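Local coordinates for protein N-alpha-acetyltransferase 35, NatC auxiliary subunit (Saccharomyces cerevisiae, PDB 6YGA) that serves as the auxiliary subunit of the NatC N-terminal acetyltransferase complex, which acetylates the N-terminal methionine of the L-A virus Gag protein, at residues 581-585 against 603-607; 462-466 against 556-560; 559-564 against 610-615; 470-475 against 598-602. All coordinates share one frame; numbering follows the deposited sequence.

All four contacts lie on one side of the chain's centre, within the NAA35-like region related to TPR repeats, where long helices 465-506 and 511-564 meet short helices 581-588 and 603-613. Contact 2 joins the long helices; contact 3, about 8 Å away between centres, continues from it through Phe559 and Ala560 to the end of helix 603-613. Contact 1 packs the start of that helix on helix 581-588; contact 4, its centre about 13 Å from that of contact 1, lays the preceding loop on helix 465-506. Along the chain, contact 2 closes before contact 1 opens, contact 1 lies between the segments of contact 3, and contact 4 crosses all three. Helix 603-613 is thus held from several sides.

Contact 1: residues 581-585 against 603-607; sequences ERLIH and YEVFQ
The imidazole of His585 sits between two rings of helix 603-613, meeting each differently. Tyr603 turns its edge toward the histidine face in a T-shaped pair, centroids 5.2 Å apart and planes at 74°. His585 presents its own edge to Phe606, and its CE1 stands over the centre of that ring, 3.4 Å from Phe606 CD1. With its ring trans to its own amide nitrogen (chi1 168°), His585 spans the gap to both partners; the three rings form an aromatic cluster that Phe589 extends. Arg582 lays CB over one face of the Tyr603 ring, and its guanidinium runs on past the rim, where Tyr603 CD2 lies over the guanidinium face, 3.4 Å from NH2. The same group forms a salt bridge to Glu604: NH2 donates to OE2 at 2.9 Å, nearly within the guanidinium plane but well above that of the carboxylate, supplemented by a weak bond from NH1 to the same oxygen. The carboxylate of Glu581 stands perpendicular to the Tyr603 ring, its OE1 2.8 Å from Tyr603 OH. Segments 581-585 and 603-607 run nearly at right angles (101°); Phe606 continues inward to Trp470 of helix 465-506, while Leu583 and Ile584 pack against the N-alpha-acetyltransferase 30 chain.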
loop_
_atom_site.group_PDB
_atom_site.type_symbol
_atom_site.label_atom_id
_atom_site.label_comp_id
_atom_site.label_asym_id
_atom_site.label_seq_id
_atom_site.Cartn_x
_atom_site.Cartn_y
_atom_site.Cartn_z
ATOM N N GLU B 581 -16.207 9.273 -24.590
ATOM C CA GLU B 581 -16.789 9.051 -23.272
ATOM C C GLU B 581 -17.242 7.608 -23.078
ATOM O O GLU B 581 -17.260 7.117 -21.944
ATOM C CB GLU B 581 -17.952 10.018 -23.041
ATOM C CG GLU B 581 -18.944 10.119 -24.190
ATOM C CD GLU B 581 -20.149 10.977 -23.843
ATOM O OE1 GLU B 581 -20.680 10.836 -22.720
ATOM O OE2 GLU B 581 -20.562 11.799 -24.688
ATOM N N ARG B 582 -17.604 6.910 -24.159
ATOM C CA ARG B 582 -17.999 5.510 -24.027
ATOM C C ARG B 582 -16.823 4.641 -23.596
ATOM O O ARG B 582 -16.972 3.769 -22.731
ATOM C CB ARG B 582 -18.593 4.998 -25.340
ATOM C CG ARG B 582 -19.064 3.549 -25.280
ATOM C CD ARG B 582 -19.677 3.100 -26.599
ATOM N NE ARG B 582 -20.940 3.777 -26.875
ATOM C CZ ARG B 582 -22.139 3.245 -26.654
ATOM N NH1 ARG B 582 -22.242 2.019 -26.159
ATOM N NH2 ARG B 582 -23.235 3.937 -26.933
ATOM N N LEU B 583 -15.647 4.859 -24.189
ATOM C CA LEU B 583 -14.471 4.087 -23.798
ATOM C C LEU B 583 -14.092 4.361 -22.350
ATOM O O LEU B 583 -13.712 3.442 -21.614
ATOM C CB LEU B 583 -13.299 4.404 -24.726
ATOM C CG LEU B 583 -13.430 3.949 -26.181
ATOM C CD1 LEU B 583 -12.237 4.410 -27.008
ATOM C CD2 LEU B 583 -13.581 2.436 -26.250
ATOM N N ILE B 584 -14.196 5.619 -21.918
ATOM C CA ILE B 584 -13.844 5.968 -20.547
ATOM C C ILE B 584 -14.842 5.364 -19.569
ATOM O O ILE B 584 -14.463 4.879 -18.495
ATOM C CB ILE B 584 -13.746 7.497 -20.398
ATOM C CG1 ILE B 584 -12.566 8.032 -21.211
ATOM C CG2 ILE B 584 -13.596 7.895 -18.940
ATOM C CD1 ILE B 584 -12.516 9.535 -21.280
ATOM N N HIS B 585 -16.129 5.370 -19.925
ATOM C CA HIS B 585 -17.134 4.737 -19.077
ATOM C C HIS B 585 -16.893 3.237 -18.949
ATOM O O HIS B 585 -17.000 2.679 -17.852
ATOM C CB HIS B 585 -18.534 4.997 -19.629
ATOM C CG HIS B 585 -19.592 4.156 -18.989
ATOM N ND1 HIS B 585 -20.258 4.539 -17.845
ATOM C CD2 HIS B 585 -20.079 2.935 -19.316
ATOM C CE1 HIS B 585 -21.121 3.598 -17.504
ATOM N NE2 HIS B 585 -21.029 2.614 -18.378
ATOM N N TYR B 603 -24.163 1.135 -21.311
ATOM C CA TYR B 603 -23.860 2.562 -21.335
ATOM C C TYR B 603 -25.118 3.394 -21.562
ATOM O O TYR B 603 -25.307 4.436 -20.927
ATOM C CB TYR B 603 -22.812 2.834 -22.414
ATOM C CG TYR B 603 -22.489 4.287 -22.653
ATOM C CD1 TYR B 603 -21.548 4.948 -21.874
ATOM C CD2 TYR B 603 -23.101 4.991 -23.680
ATOM C CE1 TYR B 603 -21.240 6.276 -22.102
ATOM C CE2 TYR B 603 -22.802 6.316 -23.915
ATOM C CZ TYR B 603 -21.871 6.954 -23.125
ATOM O OH TYR B 603 -21.578 8.276 -23.367
ATOM N N GLU B 604 -26.007 2.928 -22.444
ATOM C CA GLU B 604 -27.225 3.676 -22.738
ATOM C C GLU B 604 -28.143 3.770 -21.524
ATOM O O GLU B 604 -28.857 4.768 -21.362
ATOM C CB GLU B 604 -27.963 3.035 -23.915
ATOM C CG GLU B 604 -27.260 3.180 -25.264
ATOM C CD GLU B 604 -26.167 2.149 -25.486
ATOM O OE1 GLU B 604 -25.940 1.309 -24.589
ATOM O OE2 GLU B 604 -25.537 2.178 -26.566
ATOM N N VAL B 605 -28.145 2.750 -20.663
ATOM C CA VAL B 605 -28.992 2.790 -19.472
ATOM C C VAL B 605 -28.488 3.841 -18.491
ATOM O O VAL B 605 -29.282 4.565 -17.875
ATOM C CB VAL B 605 -29.068 1.397 -18.822
ATOM C CG1 VAL B 605 -29.938 1.435 -17.574
ATOM C CG2 VAL B 605 -29.601 0.375 -19.816
ATOM N N PHE B 606 -27.163 3.945 -18.329
ATOM C CA PHE B 606 -26.593 4.995 -17.490
ATOM C C PHE B 606 -27.019 6.376 -17.972
ATOM O O PHE B 606 -27.371 7.243 -17.163
ATOM C CB PHE B 606 -25.065 4.896 -17.477
ATOM C CG PHE B 606 -24.511 3.898 -16.488
ATOM C CD1 PHE B 606 -24.338 2.567 -16.844
ATOM C CD2 PHE B 606 -24.127 4.301 -15.216
ATOM C CE1 PHE B 606 -23.814 1.652 -15.939
ATOM C CE2 PHE B 606 -23.602 3.389 -14.306
ATOM C CZ PHE B 606 -23.446 2.064 -14.670
ATOM N N GLN B 607 -26.989 6.599 -19.288
ATOM C CA GLN B 607 -27.333 7.911 -19.826
ATOM C C GLN B 607 -28.813 8.213 -19.639
ATOM O O GLN B 607 -29.185 9.317 -19.226
ATOM C CB GLN B 607 -26.954 7.986 -21.307
ATOM C CG GLN B 607 -25.530 7.553 -21.603
ATOM C CD GLN B 607 -24.508 8.323 -20.793
ATOM O OE1 GLN B 607 -24.559 9.551 -20.710
ATOM N NE2 GLN B 607 -23.572 7.601 -20.184
#

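Contact 2: residues 462-466 against 556-560; sequences PFEAY and VFQFA
Tyr466 and Phe559 make the central meeting, a CH-pi contact. The methylene of Tyr466 lies over the middle of the phenylalanine ring, its CB 3.5 Å from the centroid and 14° off the normal. The tyrosine's own ring continues past this point and is inclined to Phe559 by 32°, centroids 5.9 Å apart, an oblique pair. Phe559 reaches that position through a chi1 of -174°, which sets CG opposite the main-chain nitrogen and sends the ring out from helix 511-564 toward the start of helix 465-506.

Apolar packing fills in around this core. Val556, one turn before Phe559, places CG1 at the edge of the Tyr466 ring, 4.0 Å from CD1, while the methyl of Ala465 approaches Phe559 CD2 at 4.2 Å. Gln725 of strand 724-729 also packs on Phe559.

Polar atoms enter through the backbone. The carbonyl oxygen of Pro462 lies in the plane of the Phe559 ring, 3.5 Å from CE2 at its edge, and also accepts a hydrogen bond from Ala465 N. No hydrogen bond joins the two segments, and the hydroxyl of Tyr466 is satisfied by the carbonyl of Phe606 on helix 603-613.

This is the buried side-chain packing of a mainly helical fold: the first turn of one long helix rests on the last part of the next in the chain, within a region related to TPR repeats.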
loop_
_atom_site.group_PDB
_atom_site.type_symbol
_atom_site.label_atom_id
_atom_site.label_comp_id
_atom_site.label_asym_id
_atom_site.label_seq_id
_atom_site.Cartn_x
_atom_site.Cartn_y
_atom_site.Cartn_z
ATOM N N PRO B 462 -15.099 14.019 -9.759
ATOM C CA PRO B 462 -16.469 14.504 -9.518
ATOM C C PRO B 462 -17.464 14.181 -10.624
ATOM O O PRO B 462 -18.631 13.905 -10.321
ATOM C CB PRO B 462 -16.267 16.016 -9.359
ATOM C CG PRO B 462 -14.905 16.132 -8.772
ATOM C CD PRO B 462 -14.090 15.042 -9.419
ATOM N N PHE B 463 -17.049 14.199 -11.894
ATOM C CA PHE B 463 -18.008 13.913 -12.957
ATOM C C PHE B 463 -18.409 12.444 -12.987
ATOM O O PHE B 463 -19.461 12.114 -13.544
ATOM C CB PHE B 463 -17.456 14.357 -14.319
ATOM C CG PHE B 463 -16.410 13.442 -14.904
ATOM C CD1 PHE B 463 -16.771 12.326 -15.646
ATOM C CD2 PHE B 463 -15.064 13.731 -14.757
ATOM C CE1 PHE B 463 -15.808 11.499 -16.199
ATOM C CE2 PHE B 463 -14.096 12.910 -15.310
ATOM C CZ PHE B 463 -14.469 11.794 -16.030
ATOM N N GLU B 464 -17.599 11.563 -12.405
ATOM C CA GLU B 464 -17.921 10.146 -12.302
ATOM C C GLU B 464 -18.807 9.825 -11.106
ATOM O O GLU B 464 -19.178 8.660 -10.932
ATOM C CB GLU B 464 -16.635 9.320 -12.206
ATOM C CG GLU B 464 -15.736 9.390 -13.427
ATOM C CD GLU B 464 -14.463 8.574 -13.263
ATOM O OE1 GLU B 464 -13.637 8.916 -12.388
ATOM O OE2 GLU B 464 -14.293 7.582 -14.002
ATOM N N ALA B 465 -19.152 10.819 -10.283
ATOM C CA ALA B 465 -19.845 10.533 -9.030
ATOM C C ALA B 465 -21.216 9.918 -9.274
ATOM O O ALA B 465 -21.631 9.007 -8.548
ATOM C CB ALA B 465 -19.971 11.805 -8.191
ATOM N N TYR B 466 -21.937 10.403 -10.287
ATOM C CA TYR B 466 -23.248 9.837 -10.583
ATOM C C TYR B 466 -23.141 8.376 -11.004
ATOM O O TYR B 466 -23.929 7.538 -10.554
ATOM C CB TYR B 466 -23.949 10.646 -11.671
ATOM C CG TYR B 466 -24.955 9.823 -12.436
ATOM C CD1 TYR B 466 -26.188 9.512 -11.884
ATOM C CD2 TYR B 466 -24.661 9.337 -13.704
ATOM C CE1 TYR B 466 -27.107 8.748 -12.575
ATOM C CE2 TYR B 466 -25.570 8.571 -14.404
ATOM C CZ TYR B 466 -26.792 8.281 -13.836
ATOM O OH TYR B 466 -27.697 7.519 -14.536
ATOM N N VAL B 556 -27.075 10.725 -5.864
ATOM C CA VAL B 556 -27.521 10.820 -7.253
ATOM C C VAL B 556 -28.404 12.049 -7.451
ATOM O O VAL B 556 -28.241 12.802 -8.419
ATOM C CB VAL B 556 -28.240 9.524 -7.675
ATOM C CG1 VAL B 556 -28.951 9.702 -9.011
ATOM C CG2 VAL B 556 -27.248 8.369 -7.756
ATOM N N PHE B 557 -29.346 12.278 -6.532
ATOM C CA PHE B 557 -30.177 13.478 -6.616
ATOM C C PHE B 557 -29.331 14.746 -6.541
ATOM O O PHE B 557 -29.563 15.701 -7.292
ATOM C CB PHE B 557 -31.228 13.477 -5.507
ATOM C CG PHE B 557 -32.514 12.804 -5.888
ATOM C CD1 PHE B 557 -33.383 13.402 -6.785
ATOM C CD2 PHE B 557 -32.859 11.580 -5.341
ATOM C CE1 PHE B 557 -34.572 12.787 -7.136
ATOM C CE2 PHE B 557 -34.045 10.961 -5.687
ATOM C CZ PHE B 557 -34.903 11.566 -6.585
ATOM N N GLN B 558 -28.349 14.773 -5.637
ATOM C CA GLN B 558 -27.477 15.937 -5.516
ATOM C C GLN B 558 -26.748 16.211 -6.825
ATOM O O GLN B 558 -26.659 17.361 -7.272
ATOM C CB GLN B 558 -26.480 15.719 -4.379
ATOM C CG GLN B 558 -25.596 16.913 -4.093
ATOM C CD GLN B 558 -26.375 18.083 -3.533
ATOM O OE1 GLN B 558 -26.525 18.218 -2.319
ATOM N NE2 GLN B 558 -26.877 18.939 -4.418
ATOM N N PHE B 559 -26.215 15.160 -7.452
ATOM C CA PHE B 559 -25.541 15.316 -8.736
ATOM C C PHE B 559 -26.495 15.865 -9.790
ATOM O O PHE B 559 -26.141 16.769 -10.554
ATOM C CB PHE B 559 -24.956 13.973 -9.181
ATOM C CG PHE B 559 -24.115 14.045 -10.431
ATOM C CD1 PHE B 559 -24.705 14.008 -11.685
ATOM C CD2 PHE B 559 -22.732 14.123 -10.349
ATOM C CE1 PHE B 559 -23.936 14.061 -12.833
ATOM C CE2 PHE B 559 -21.957 14.173 -11.494
ATOM C CZ PHE B 559 -22.560 14.144 -12.738
ATOM N N ALA B 560 -27.720 15.326 -9.839
ATOM C CA ALA B 560 -28.691 15.737 -10.851
ATOM C C ALA B 560 -29.111 17.191 -10.675
ATOM O O ALA B 560 -29.384 17.887 -11.662
ATOM C CB ALA B 560 -29.909 14.817 -10.800
#

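Contact 3: residues 559-564 against 610-615; sequences FAILKS and LKDFVI
Ala560 and Phe613 meet where the ends of two helices pack together in the mainly helical, TPR-related part of the chain. Here the backbones come close, with Ala560 CA only 5.0 Å from Val614 CA. The alanine methyl lies 3.6 Å from Phe613 CB, a fit that the small side chain permits; the ring of Phe613 itself turns away, meeting Phe557 edge-to-face. Leu610 adds a less intimate touch from the same helix, its CD1 at the edge of the Phe559 ring, 4.2 Å from CD1 of that ring.

On the partly exposed side Lys563 lies along the looser rim. Its chain is fully extended, starting from a trans chi1 (177°), and the aliphatic part runs across Val614 at about a right angle, CD 3.8 Å from CG2. Farther out, Lys563 NZ passes Leu610 CD2 at 3.6 Å, and the ammonium has a long, weak ion pair with Asp569 in the loop after helix 511-564.

The single hydrogen bond between the segments belongs instead to the close backbone approach, where the chain has left helix 603-613 and Ser564 CA is 5.3 Å from Ile615 CA. Ser564, in the last turn of helix 511-564, receives the N-H of Ile615 on OG at 2.9 Å, with an angle of 162°. The same OG donates to the carbonyl of Ala560 one turn back, which fixes the hydroxyl's direction. Ala560 O thereby takes two donors, Ser564 N and Ser564 OG at 2.7 Å, arriving from opposite faces of its carbonyl plane.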
loop_
_atom_site.group_PDB
_atom_site.type_symbol
_atom_site.label_atom_id
_atom_site.label_comp_id
_atom_site.label_asym_id
_atom_site.label_seq_id
_atom_site.Cartn_x
_atom_site.Cartn_y
_atom_site.Cartn_z
ATOM N N PHE B 559 -26.215 15.160 -7.452
ATOM C CA PHE B 559 -25.541 15.316 -8.736
ATOM C C PHE B 559 -26.495 15.865 -9.790
ATOM O O PHE B 559 -26.141 16.769 -10.554
ATOM C CB PHE B 559 -24.956 13.973 -9.181
ATOM C CG PHE B 559 -24.115 14.045 -10.431
ATOM C CD1 PHE B 559 -24.705 14.008 -11.685
ATOM C CD2 PHE B 559 -22.732 14.123 -10.349
ATOM C CE1 PHE B 559 -23.936 14.061 -12.833
ATOM C CE2 PHE B 559 -21.957 14.173 -11.494
ATOM C CZ PHE B 559 -22.560 14.144 -12.738
ATOM N N ALA B 560 -27.720 15.326 -9.839
ATOM C CA ALA B 560 -28.691 15.737 -10.851
ATOM C C ALA B 560 -29.111 17.191 -10.675
ATOM O O ALA B 560 -29.384 17.887 -11.662
ATOM C CB ALA B 560 -29.909 14.817 -10.800
ATOM N N ILE B 561 -29.170 17.667 -9.429
ATOM C CA ILE B 561 -29.428 19.082 -9.184
ATOM C C ILE B 561 -28.277 19.928 -9.712
ATOM O O ILE B 561 -28.492 20.955 -10.366
ATOM C CB ILE B 561 -29.681 19.322 -7.683
ATOM C CG1 ILE B 561 -31.026 18.719 -7.264
ATOM C CG2 ILE B 561 -29.621 20.808 -7.350
ATOM C CD1 ILE B 561 -31.245 18.687 -5.766
ATOM N N LEU B 562 -27.037 19.502 -9.460
ATOM C CA LEU B 562 -25.885 20.249 -9.957
ATOM C C LEU B 562 -25.878 20.301 -11.480
ATOM O O LEU B 562 -25.615 21.353 -12.074
ATOM C CB LEU B 562 -24.586 19.636 -9.430
ATOM C CG LEU B 562 -24.366 19.776 -7.922
ATOM C CD1 LEU B 562 -23.199 18.926 -7.452
ATOM C CD2 LEU B 562 -24.151 21.235 -7.554
ATOM N N LYS B 563 -26.171 19.174 -12.135
ATOM C CA LYS B 563 -26.206 19.182 -13.594
ATOM C C LYS B 563 -27.383 19.993 -14.126
ATOM O O LYS B 563 -27.265 20.633 -15.177
ATOM C CB LYS B 563 -26.249 17.757 -14.147
ATOM C CG LYS B 563 -26.352 17.735 -15.661
ATOM C CD LYS B 563 -26.194 16.359 -16.266
ATOM C CE LYS B 563 -26.244 16.456 -17.787
ATOM N NZ LYS B 563 -26.285 15.128 -18.450
ATOM N N SER B 564 -28.513 19.998 -13.413
ATOM C CA SER B 564 -29.647 20.808 -13.851
ATOM C C SER B 564 -29.290 22.287 -13.922
ATOM O O SER B 564 -29.827 23.013 -14.765
ATOM C CB SER B 564 -30.842 20.602 -12.923
ATOM O OG SER B 564 -31.272 19.252 -12.925
ATOM N N LEU B 610 -29.885 9.098 -15.988
ATOM C CA LEU B 610 -29.539 10.461 -15.600
ATOM C C LEU B 610 -30.512 11.474 -16.196
ATOM O O LEU B 610 -30.851 12.472 -15.550
ATOM C CB LEU B 610 -28.102 10.776 -16.021
ATOM C CG LEU B 610 -27.588 12.186 -15.720
ATOM C CD1 LEU B 610 -27.717 12.492 -14.238
ATOM C CD2 LEU B 610 -26.148 12.353 -16.180
ATOM N N LYS B 611 -30.981 11.229 -17.424
ATOM C CA LYS B 611 -31.906 12.161 -18.061
ATOM C C LYS B 611 -33.221 12.260 -17.296
ATOM O O LYS B 611 -33.841 13.329 -17.262
ATOM C CB LYS B 611 -32.166 11.743 -19.508
ATOM C CG LYS B 611 -32.839 12.823 -20.346
ATOM C CD LYS B 611 -32.977 12.415 -21.805
ATOM C CE LYS B 611 -34.187 11.526 -22.023
ATOM N NZ LYS B 611 -35.462 12.273 -21.823
ATOM N N ASP B 612 -33.656 11.166 -16.667
ATOM C CA ASP B 612 -34.889 11.201 -15.887
ATOM C C ASP B 612 -34.706 11.958 -14.578
ATOM O O ASP B 612 -35.668 12.536 -14.061
ATOM C CB ASP B 612 -35.376 9.780 -15.610
ATOM C CG ASP B 612 -35.572 8.975 -16.880
ATOM O OD1 ASP B 612 -35.996 9.564 -17.896
ATOM O OD2 ASP B 612 -35.303 7.757 -16.863
ATOM N N PHE B 613 -33.491 11.954 -14.026
ATOM C CA PHE B 613 -33.217 12.703 -12.803
ATOM C C PHE B 613 -33.042 14.193 -13.077
ATOM O O PHE B 613 -33.478 15.029 -12.276
ATOM C CB PHE B 613 -31.965 12.156 -12.115
ATOM C CG PHE B 613 -32.212 10.952 -11.256
ATOM C CD1 PHE B 613 -32.723 11.093 -9.977
ATOM C CD2 PHE B 613 -31.903 9.681 -11.714
ATOM C CE1 PHE B 613 -32.940 9.989 -9.178
ATOM C CE2 PHE B 613 -32.114 8.573 -10.919
ATOM C CZ PHE B 613 -32.634 8.725 -9.650
ATOM N N VAL B 614 -32.404 14.543 -14.195
ATOM C CA VAL B 614 -32.064 15.934 -14.474
ATOM C C VAL B 614 -33.322 16.725 -14.813
ATOM O O VAL B 614 -34.199 16.256 -15.550
ATOM C CB VAL B 614 -31.031 16.010 -15.612
ATOM C CG1 VAL B 614 -30.874 17.438 -16.108
ATOM C CG2 VAL B 614 -29.692 15.466 -15.145
ATOM N N ILE B 615 -33.416 17.934 -14.267
ATOM C CA ILE B 615 -34.547 18.822 -14.516
ATOM C C ILE B 615 -34.212 19.675 -15.735
ATOM O O ILE B 615 -33.371 20.574 -15.659
ATOM C CB ILE B 615 -34.848 19.698 -13.294
ATOM C CG1 ILE B 615 -34.878 18.847 -12.026
ATOM C CG2 ILE B 615 -36.172 20.421 -13.470
ATOM C CD1 ILE B 615 -34.886 19.660 -10.757
#

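Contact 4: residues 470-475 against 598-602; sequences WYVYYL and PELPE
A proline-rich connector, the loop leading into helix 603-613, lies along one flank of helix 465-506 and is received by the aromatic side chains Trp470, Tyr471 and Tyr474. Pro601 settles on Tyr474: its CG is over the centre of the phenol ring, 3.9 Å from the centroid and 13° off the normal, a CH-pi contact. CD of the same proline points into the gap between the tyrosines, reaching the edge of the Tyr471 ring, while Trp470 CZ3 touches CG obliquely at 4.1 Å. Three aromatic residues of one helix thus touch a single pyrrolidine.

Tyr474 also supplies the direct polar link. It swings its ring away from its own backbone N (chi1 165°) and out to the loop, where OH donates to the carbonyl oxygen of Glu599 at 2.7 Å, in the carbonyl plane. A water provides a second link, giving a hydrogen bond to Pro598 O at 2.7 Å and bonding to Tyr471 OH at 2.9 Å; it lies in the plane of the Tyr471 ring. Backbone carbonyls of two successive loop residues are therefore held by hydroxyls one turn apart, one directly and one through solvent.

Further apolar contacts flank these bonds. Pro598, which follows a cis peptide bond, sets CG 4.1 Å from Leu475 CD2, and Leu600 CD1 crosses to Tyr471 CE1 at 3.9 Å. Pro598 also packs on Tyr440 of helix 433-456; Trp470 reaches Val556 of helix 511-564 and meets Phe606 of helix 603-613 edge-to-face.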
loop_
_atom_site.group_PDB
_atom_site.type_symbol
_atom_site.label_atom_id
_atom_site.label_comp_id
_atom_site.label_asym_id
_atom_site.label_seq_id
_atom_site.Cartn_x
_atom_site.Cartn_y
_atom_site.Cartn_z
ATOM N N TRP B 470 -24.930 5.723 -8.562
ATOM C CA TRP B 470 -26.134 5.084 -9.078
ATOM C C TRP B 470 -25.915 3.593 -9.288
ATOM O O TRP B 470 -26.839 2.793 -9.095
ATOM C CB TRP B 470 -26.590 5.738 -10.378
ATOM C CG TRP B 470 -27.827 5.086 -10.908
ATOM C CD1 TRP B 470 -29.110 5.322 -10.512
ATOM C CD2 TRP B 470 -27.897 4.064 -11.910
ATOM N NE1 TRP B 470 -29.976 4.515 -11.210
ATOM C CE2 TRP B 470 -29.255 3.735 -12.076
ATOM C CE3 TRP B 470 -26.941 3.399 -12.684
ATOM C CZ2 TRP B 470 -29.684 2.775 -12.988
ATOM C CZ3 TRP B 470 -27.368 2.445 -13.587
ATOM C CH2 TRP B 470 -28.728 2.142 -13.732
ATOM N N TYR B 471 -24.704 3.199 -9.686
ATOM C CA TYR B 471 -24.416 1.778 -9.830
ATOM C C TYR B 471 -24.495 1.066 -8.487
ATOM O O TYR B 471 -24.991 -0.061 -8.404
ATOM C CB TYR B 471 -23.044 1.576 -10.476
ATOM C CG TYR B 471 -22.654 0.125 -10.633
ATOM C CD1 TYR B 471 -23.386 -0.726 -11.449
ATOM C CD2 TYR B 471 -21.551 -0.391 -9.969
ATOM C CE1 TYR B 471 -23.035 -2.052 -11.593
ATOM C CE2 TYR B 471 -21.188 -1.713 -10.109
ATOM C CZ TYR B 471 -21.933 -2.540 -10.921
ATOM O OH TYR B 471 -21.573 -3.859 -11.062
ATOM N N VAL B 472 -24.031 1.718 -7.417
ATOM C CA VAL B 472 -24.097 1.097 -6.097
ATOM C C VAL B 472 -25.534 1.076 -5.592
ATOM O O VAL B 472 -25.966 0.115 -4.948
ATOM C CB VAL B 472 -23.150 1.814 -5.119
ATOM C CG1 VAL B 472 -23.290 1.237 -3.715
ATOM C CG2 VAL B 472 -21.721 1.673 -5.599
ATOM N N TYR B 473 -26.298 2.131 -5.881
ATOM C CA TYR B 473 -27.735 2.091 -5.633
ATOM C C TYR B 473 -28.375 0.918 -6.365
ATOM O O TYR B 473 -29.153 0.153 -5.783
ATOM C CB TYR B 473 -28.370 3.412 -6.066
ATOM C CG TYR B 473 -29.878 3.399 -6.063
ATOM C CD1 TYR B 473 -30.590 3.602 -4.889
ATOM C CD2 TYR B 473 -30.591 3.191 -7.234
ATOM C CE1 TYR B 473 -31.973 3.593 -4.882
ATOM C CE2 TYR B 473 -31.972 3.180 -7.238
ATOM C CZ TYR B 473 -32.658 3.383 -6.059
ATOM O OH TYR B 473 -34.032 3.374 -6.052
ATOM N N TYR B 474 -28.040 0.757 -7.646
ATOM C CA TYR B 474 -28.527 -0.376 -8.425
ATOM C C TYR B 474 -28.122 -1.702 -7.784
ATOM O O TYR B 474 -28.946 -2.613 -7.647
ATOM C CB TYR B 474 -27.998 -0.259 -9.855
ATOM C CG TYR B 474 -28.105 -1.504 -10.700
ATOM C CD1 TYR B 474 -29.281 -1.812 -11.376
ATOM C CD2 TYR B 474 -27.019 -2.355 -10.848
ATOM C CE1 TYR B 474 -29.375 -2.947 -12.163
ATOM C CE2 TYR B 474 -27.101 -3.490 -11.627
ATOM C CZ TYR B 474 -28.281 -3.782 -12.283
ATOM O OH TYR B 474 -28.365 -4.912 -13.061
ATOM N N LEU B 475 -26.856 -1.821 -7.367
ATOM C CA LEU B 475 -26.418 -3.038 -6.686
ATOM C C LEU B 475 -27.139 -3.224 -5.356
ATOM O O LEU B 475 -27.569 -4.337 -5.028
ATOM C CB LEU B 475 -24.906 -3.011 -6.462
ATOM C CG LEU B 475 -23.977 -3.082 -7.671
ATOM C CD1 LEU B 475 -22.533 -3.147 -7.193
ATOM C CD2 LEU B 475 -24.319 -4.272 -8.559
ATOM N N PRO B 598 -25.675 -9.491 -10.632
ATOM C CA PRO B 598 -26.549 -8.735 -11.537
ATOM C C PRO B 598 -25.786 -8.178 -12.737
ATOM O O PRO B 598 -24.635 -7.773 -12.583
ATOM C CB PRO B 598 -27.082 -7.593 -10.653
ATOM C CG PRO B 598 -26.429 -7.761 -9.301
ATOM C CD PRO B 598 -25.266 -8.681 -9.476
ATOM N N GLU B 599 -26.418 -8.157 -13.908
ATOM C CA GLU B 599 -25.733 -7.704 -15.111
ATOM C C GLU B 599 -25.320 -6.242 -14.986
ATOM O O GLU B 599 -26.028 -5.421 -14.398
ATOM C CB GLU B 599 -26.632 -7.886 -16.336
ATOM C CG GLU B 599 -27.978 -7.190 -16.219
ATOM C CD GLU B 599 -28.683 -7.057 -17.553
ATOM O OE1 GLU B 599 -28.149 -7.563 -18.561
ATOM O OE2 GLU B 599 -29.770 -6.442 -17.595
ATOM N N LEU B 600 -24.163 -5.926 -15.536
ATOM C CA LEU B 600 -23.728 -4.543 -15.622
ATOM C C LEU B 600 -24.633 -3.791 -16.588
ATOM O O LEU B 600 -24.735 -4.187 -17.757
ATOM C CB LEU B 600 -22.279 -4.474 -16.086
ATOM C CG LEU B 600 -21.745 -3.095 -16.470
ATOM C CD1 LEU B 600 -21.757 -2.158 -15.275
ATOM C CD2 LEU B 600 -20.344 -3.219 -17.054
ATOM N N PRO B 601 -25.313 -2.730 -16.157
ATOM C CA PRO B 601 -26.159 -1.975 -17.088
ATOM C C PRO B 601 -25.346 -1.404 -18.239
ATOM O O PRO B 601 -24.190 -1.005 -18.079
ATOM C CB PRO B 601 -26.745 -0.862 -16.212
ATOM C CG PRO B 601 -26.689 -1.410 -14.825
ATOM C CD PRO B 601 -25.432 -2.233 -14.776
ATOM N N GLU B 602 -25.969 -1.379 -19.414
ATOM C CA GLU B 602 -25.322 -0.862 -20.609
ATOM C C GLU B 602 -25.093 0.642 -20.493
ATOM O O GLU B 602 -25.730 1.340 -19.699
ATOM C CB GLU B 602 -26.164 -1.168 -21.849
ATOM C CG GLU B 602 -26.175 -2.634 -22.258
ATOM C CD GLU B 602 -24.858 -3.085 -22.868
ATOM O OE1 GLU B 602 -24.104 -2.221 -23.365
ATOM O OE2 GLU B 602 -24.576 -4.301 -22.852
HETATM O O HOH W 1 -22.729 -5.920 -12.793
#